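Local atomic coordinates of PHOX (Pseudomonas fluorescens, PDB entry 4A9V), a protein that hydrolyses phosphate monoesters as an alkaline phosphatase of the PhoX family, using a complex iron-calcium cofactor. Residues L481-D494 with E532-L545. Numbering follows the deposited sequence. Where two conformers were deposited one is given.
Sequences LGFDKAGRLWILTD and EVTGISFSPDQKTL. With LI (lithium ion), chain G; CA (calcium ion), chain R.
W490 and F538 meet obliquely, the indole's five-membered ring at 49° to the phenyl plane, with F538 CZ 3.4 Å from W490 NE1. Over the same indole face L545 CD1 stands 3.8 Å from the six-membered ring's centroid, while I536, its CG1 anti to the backbone N (chi1 -176°), presses CD1 against W490 CB. D484 CB lies over a face of F538. Toward the metal centre, L492 CD2 packs on V533 CG1, and V533 N donates a hydrogen bond to T493 O. D494 and E532 stack their carboxylates, 21° apart; lithium, at a site where calcium also binds, takes D494 OD1 and E532 OE1 at 2.4 Å each, plus three waters. E532 OE1 also hydrogen-bonds H551 NE2, and D494 OD2 shares a calcium ion with E387 and D479. Residues 481-494 and 532-545 belong to neighbouring beta-propeller blades, packed face to face. At the other end Q542 OE1 accepts from K485 N (2.9 Å), and extended K485 brings NZ to P540 O. Behind this shell, D484 OD2 accepts from W490 NE1 nearly in the indole plane, helping fix the ring; this donor sits above the carboxylate plane, while R488 NE takes the syn lone pair in a salt bridge. A leucine replacing W490 has no N-H for D484 OD2 and would probably leave L545 and F538 without their shared aromatic face.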
# COMPACT_ATOMS: atom_id res chain seq x y z
N LEU A 481 -5.40 -4.18 -4.66
CA LEU A 481 -6.26 -4.19 -5.84
C LEU A 481 -5.44 -3.76 -7.04
O LEU A 481 -4.54 -2.93 -6.92
CB LEU A 481 -7.42 -3.21 -5.68
CG LEU A 481 -8.48 -3.47 -4.61
CD1 LEU A 481 -9.45 -2.31 -4.58
CD2 LEU A 481 -9.20 -4.78 -4.86
N GLY A 482 -5.82 -4.23 -8.22
CA GLY A 482 -5.27 -3.69 -9.46
C GLY A 482 -6.23 -3.93 -10.60
O GLY A 482 -6.81 -5.00 -10.69
N PHE A 483 -6.33 -2.98 -11.51
CA PHE A 483 -6.99 -3.21 -12.79
C PHE A 483 -5.96 -3.55 -13.85
O PHE A 483 -4.86 -2.99 -13.86
CB PHE A 483 -7.77 -1.96 -13.24
CG PHE A 483 -9.19 -1.93 -12.74
CD1 PHE A 483 -10.15 -2.74 -13.32
CD2 PHE A 483 -9.57 -1.06 -11.73
CE1 PHE A 483 -11.45 -2.71 -12.88
CE2 PHE A 483 -10.88 -1.04 -11.28
CZ PHE A 483 -11.82 -1.85 -11.88
N ASP A 484 -6.35 -4.39 -14.80
CA ASP A 484 -5.62 -4.49 -16.05
C ASP A 484 -6.36 -3.72 -17.14
O ASP A 484 -7.44 -3.16 -16.92
CB ASP A 484 -5.36 -5.95 -16.44
CG ASP A 484 -6.62 -6.76 -16.63
OD1 ASP A 484 -7.65 -6.20 -17.01
OD2 ASP A 484 -6.52 -8.00 -16.48
N LYS A 485 -5.74 -3.63 -18.31
CA LYS A 485 -6.26 -2.79 -19.38
C LYS A 485 -7.63 -3.26 -19.86
O LYS A 485 -8.45 -2.47 -20.30
CB LYS A 485 -5.28 -2.74 -20.55
CG LYS A 485 -4.02 -1.95 -20.26
CD LYS A 485 -3.07 -1.99 -21.44
CE LYS A 485 -1.78 -1.23 -21.15
NZ LYS A 485 -0.83 -1.28 -22.30
N ALA A 486 -7.87 -4.57 -19.77
CA ALA A 486 -9.15 -5.13 -20.18
C ALA A 486 -10.28 -4.79 -19.23
O ALA A 486 -11.44 -4.95 -19.58
CB ALA A 486 -9.03 -6.64 -20.33
N GLY A 487 -9.94 -4.40 -18.00
CA GLY A 487 -10.95 -4.08 -17.00
C GLY A 487 -11.26 -5.19 -16.01
O GLY A 487 -12.25 -5.11 -15.29
N ARG A 488 -10.41 -6.21 -15.95
CA ARG A 488 -10.47 -7.15 -14.84
C ARG A 488 -9.98 -6.47 -13.57
O ARG A 488 -8.97 -5.78 -13.59
CB ARG A 488 -9.61 -8.38 -15.12
CG ARG A 488 -10.22 -9.40 -16.07
CD ARG A 488 -9.23 -10.49 -16.47
NE ARG A 488 -8.28 -10.03 -17.48
CZ ARG A 488 -8.49 -10.09 -18.79
NH1 ARG A 488 -9.60 -10.62 -19.27
NH2 ARG A 488 -7.57 -9.61 -19.61
N LEU A 489 -10.68 -6.72 -12.47
CA LEU A 489 -10.28 -6.27 -11.15
C LEU A 489 -9.62 -7.40 -10.38
O LEU A 489 -10.27 -8.39 -10.04
CB LEU A 489 -11.50 -5.75 -10.37
CG LEU A 489 -11.20 -5.28 -8.95
CD1 LEU A 489 -10.26 -4.08 -8.94
CD2 LEU A 489 -12.50 -4.94 -8.24
N TRP A 490 -8.36 -7.21 -10.05
CA TRP A 490 -7.57 -8.20 -9.32
C TRP A 490 -7.55 -7.83 -7.86
O TRP A 490 -7.37 -6.66 -7.50
CB TRP A 490 -6.16 -8.25 -9.89
CG TRP A 490 -6.13 -8.65 -11.34
CD1 TRP A 490 -6.26 -7.83 -12.46
CD2 TRP A 490 -6.03 -10.00 -11.87
NE1 TRP A 490 -6.22 -8.57 -13.61
CE2 TRP A 490 -6.07 -9.88 -13.32
CE3 TRP A 490 -5.89 -11.25 -11.30
CZ2 TRP A 490 -5.96 -10.99 -14.15
CZ3 TRP A 490 -5.80 -12.36 -12.14
CH2 TRP A 490 -5.81 -12.22 -13.53
N ILE A 491 -7.86 -8.81 -7.01
CA ILE A 491 -8.06 -8.62 -5.57
C ILE A 491 -7.04 -9.48 -4.82
O ILE A 491 -6.94 -10.68 -5.07
CB ILE A 491 -9.47 -9.10 -5.15
CG1 ILE A 491 -10.56 -8.31 -5.88
CG2 ILE A 491 -9.63 -9.00 -3.64
CD1 ILE A 491 -11.93 -8.96 -5.81
N LEU A 492 -6.24 -8.85 -3.96
CA LEU A 492 -5.15 -9.52 -3.27
C LEU A 492 -5.48 -9.54 -1.79
O LEU A 492 -6.03 -8.57 -1.27
CB LEU A 492 -3.84 -8.75 -3.52
CG LEU A 492 -3.27 -8.80 -4.94
CD1 LEU A 492 -4.11 -8.07 -5.99
CD2 LEU A 492 -1.87 -8.24 -4.95
N THR A 493 -5.15 -10.62 -1.08
CA THR A 493 -5.56 -10.73 0.31
C THR A 493 -4.42 -10.72 1.32
O THR A 493 -3.31 -11.22 1.07
CB THR A 493 -6.48 -11.94 0.59
OG1 THR A 493 -5.74 -13.17 0.63
CG2 THR A 493 -7.56 -12.05 -0.44
N ASP A 494 -4.73 -10.15 2.48
CA ASP A 494 -3.87 -10.14 3.66
C ASP A 494 -4.72 -10.46 4.89
O ASP A 494 -5.06 -9.59 5.68
CB ASP A 494 -3.22 -8.77 3.83
CG ASP A 494 -2.52 -8.63 5.16
OD1 ASP A 494 -2.02 -9.66 5.65
OD2 ASP A 494 -2.53 -7.51 5.73
N GLU A 532 1.55 -12.71 2.90
CA GLU A 532 0.42 -12.08 2.24
C GLU A 532 0.75 -11.80 0.79
O GLU A 532 1.91 -11.80 0.39
CB GLU A 532 -0.03 -10.80 2.96
CG GLU A 532 0.93 -9.63 2.89
CD GLU A 532 0.53 -8.50 3.83
OE1 GLU A 532 0.86 -8.59 5.03
OE2 GLU A 532 -0.11 -7.53 3.37
N VAL A 533 -0.29 -11.69 -0.03
CA VAL A 533 -0.15 -11.45 -1.45
C VAL A 533 -0.39 -9.96 -1.66
O VAL A 533 -1.42 -9.43 -1.23
CB VAL A 533 -1.18 -12.29 -2.23
CG1 VAL A 533 -1.14 -11.95 -3.71
CG2 VAL A 533 -0.91 -13.78 -2.02
N THR A 534 0.60 -9.26 -2.21
CA THR A 534 0.56 -7.81 -2.25
C THR A 534 1.48 -7.32 -3.36
O THR A 534 2.49 -7.94 -3.65
CB THR A 534 0.95 -7.22 -0.89
OG1 THR A 534 0.69 -5.81 -0.89
CG2 THR A 534 2.39 -7.53 -0.52
N GLY A 535 1.13 -6.18 -3.95
CA GLY A 535 1.88 -5.66 -5.08
C GLY A 535 1.39 -6.28 -6.38
O GLY A 535 1.33 -7.50 -6.50
N ILE A 536 1.04 -5.43 -7.34
CA ILE A 536 0.63 -5.92 -8.65
C ILE A 536 1.02 -4.92 -9.73
O ILE A 536 0.87 -3.71 -9.56
CB ILE A 536 -0.89 -6.23 -8.69
CG1 ILE A 536 -1.27 -6.83 -10.05
CG2 ILE A 536 -1.73 -5.01 -8.35
CD1 ILE A 536 -2.66 -7.43 -10.06
N SER A 537 1.59 -5.44 -10.81
CA SER A 537 1.89 -4.66 -12.01
C SER A 537 1.72 -5.58 -13.22
O SER A 537 1.89 -6.78 -13.09
CB SER A 537 3.33 -4.15 -11.99
OG SER A 537 3.58 -3.33 -10.86
N PHE A 538 1.46 -5.01 -14.38
CA PHE A 538 1.43 -5.77 -15.62
C PHE A 538 2.51 -5.27 -16.57
O PHE A 538 2.77 -4.08 -16.66
CB PHE A 538 0.05 -5.63 -16.28
CG PHE A 538 -1.04 -6.35 -15.55
CD1 PHE A 538 -1.70 -5.75 -14.49
CD2 PHE A 538 -1.42 -7.62 -15.93
CE1 PHE A 538 -2.64 -6.44 -13.76
CE2 PHE A 538 -2.36 -8.33 -15.20
CZ PHE A 538 -2.99 -7.73 -14.13
N SER A 539 3.03 -6.17 -17.39
CA SER A 539 3.75 -5.73 -18.57
C SER A 539 2.79 -4.94 -19.46
O SER A 539 1.59 -5.20 -19.46
CB SER A 539 4.32 -6.93 -19.32
OG SER A 539 3.29 -7.81 -19.68
N PRO A 540 3.33 -4.08 -20.33
CA PRO A 540 2.43 -3.32 -21.20
C PRO A 540 1.54 -4.20 -22.08
O PRO A 540 0.35 -3.91 -22.23
CB PRO A 540 3.39 -2.45 -22.01
CG PRO A 540 4.51 -2.20 -21.05
CD PRO A 540 4.68 -3.49 -20.30
N ASP A 541 2.07 -5.34 -22.53
CA ASP A 541 1.31 -6.25 -23.36
C ASP A 541 0.37 -7.18 -22.59
O ASP A 541 -0.39 -7.92 -23.22
CB ASP A 541 2.23 -7.05 -24.30
CG ASP A 541 3.09 -8.08 -23.57
OD1 ASP A 541 2.94 -8.28 -22.34
OD2 ASP A 541 3.96 -8.69 -24.24
N GLN A 542 0.35 -7.06 -21.27
CA GLN A 542 -0.62 -7.75 -20.41
C GLN A 542 -0.40 -9.26 -20.37
O GLN A 542 -1.23 -10.00 -19.82
CB GLN A 542 -2.05 -7.43 -20.82
CG GLN A 542 -2.34 -5.95 -21.04
CD GLN A 542 -2.39 -5.17 -19.74
OE1 GLN A 542 -3.43 -5.14 -19.08
NE2 GLN A 542 -1.33 -4.45 -19.42
N LYS A 543 0.75 -9.71 -20.87
CA LYS A 543 1.08 -11.14 -20.88
C LYS A 543 1.89 -11.59 -19.66
O LYS A 543 2.07 -12.79 -19.45
CB LYS A 543 1.80 -11.49 -22.18
CG LYS A 543 0.92 -11.31 -23.40
CD LYS A 543 1.70 -11.53 -24.67
CE LYS A 543 0.81 -11.40 -25.89
NZ LYS A 543 1.60 -11.50 -27.15
N THR A 544 2.36 -10.63 -18.87
CA THR A 544 2.99 -10.94 -17.59
C THR A 544 2.33 -10.13 -16.49
O THR A 544 2.14 -8.92 -16.61
CB THR A 544 4.51 -10.64 -17.60
OG1 THR A 544 5.13 -11.36 -18.67
CG2 THR A 544 5.15 -11.05 -16.29
N LEU A 545 1.92 -10.83 -15.44
CA LEU A 545 1.39 -10.22 -14.23
C LEU A 545 2.44 -10.40 -13.14
O LEU A 545 2.84 -11.53 -12.85
CB LEU A 545 0.06 -10.90 -13.84
CG LEU A 545 -0.76 -10.31 -12.68
CD1 LEU A 545 -2.15 -10.93 -12.64
CD2 LEU A 545 -0.07 -10.50 -11.34
LI LI G . -0.40 -8.61 7.12
CA CA R . -3.63 -5.42 5.20
O HOH W 1 -5.52 -6.65 -19.98
O HOH W 2 -0.42 -6.72 7.25
O HOH W 3 -1.10 -5.32 4.67
O HOH W 4 -1.58 -9.72 8.30
O HOH W 5 -0.08 -11.17 7.09
O HOH W 6 -2.21 -4.71 7.00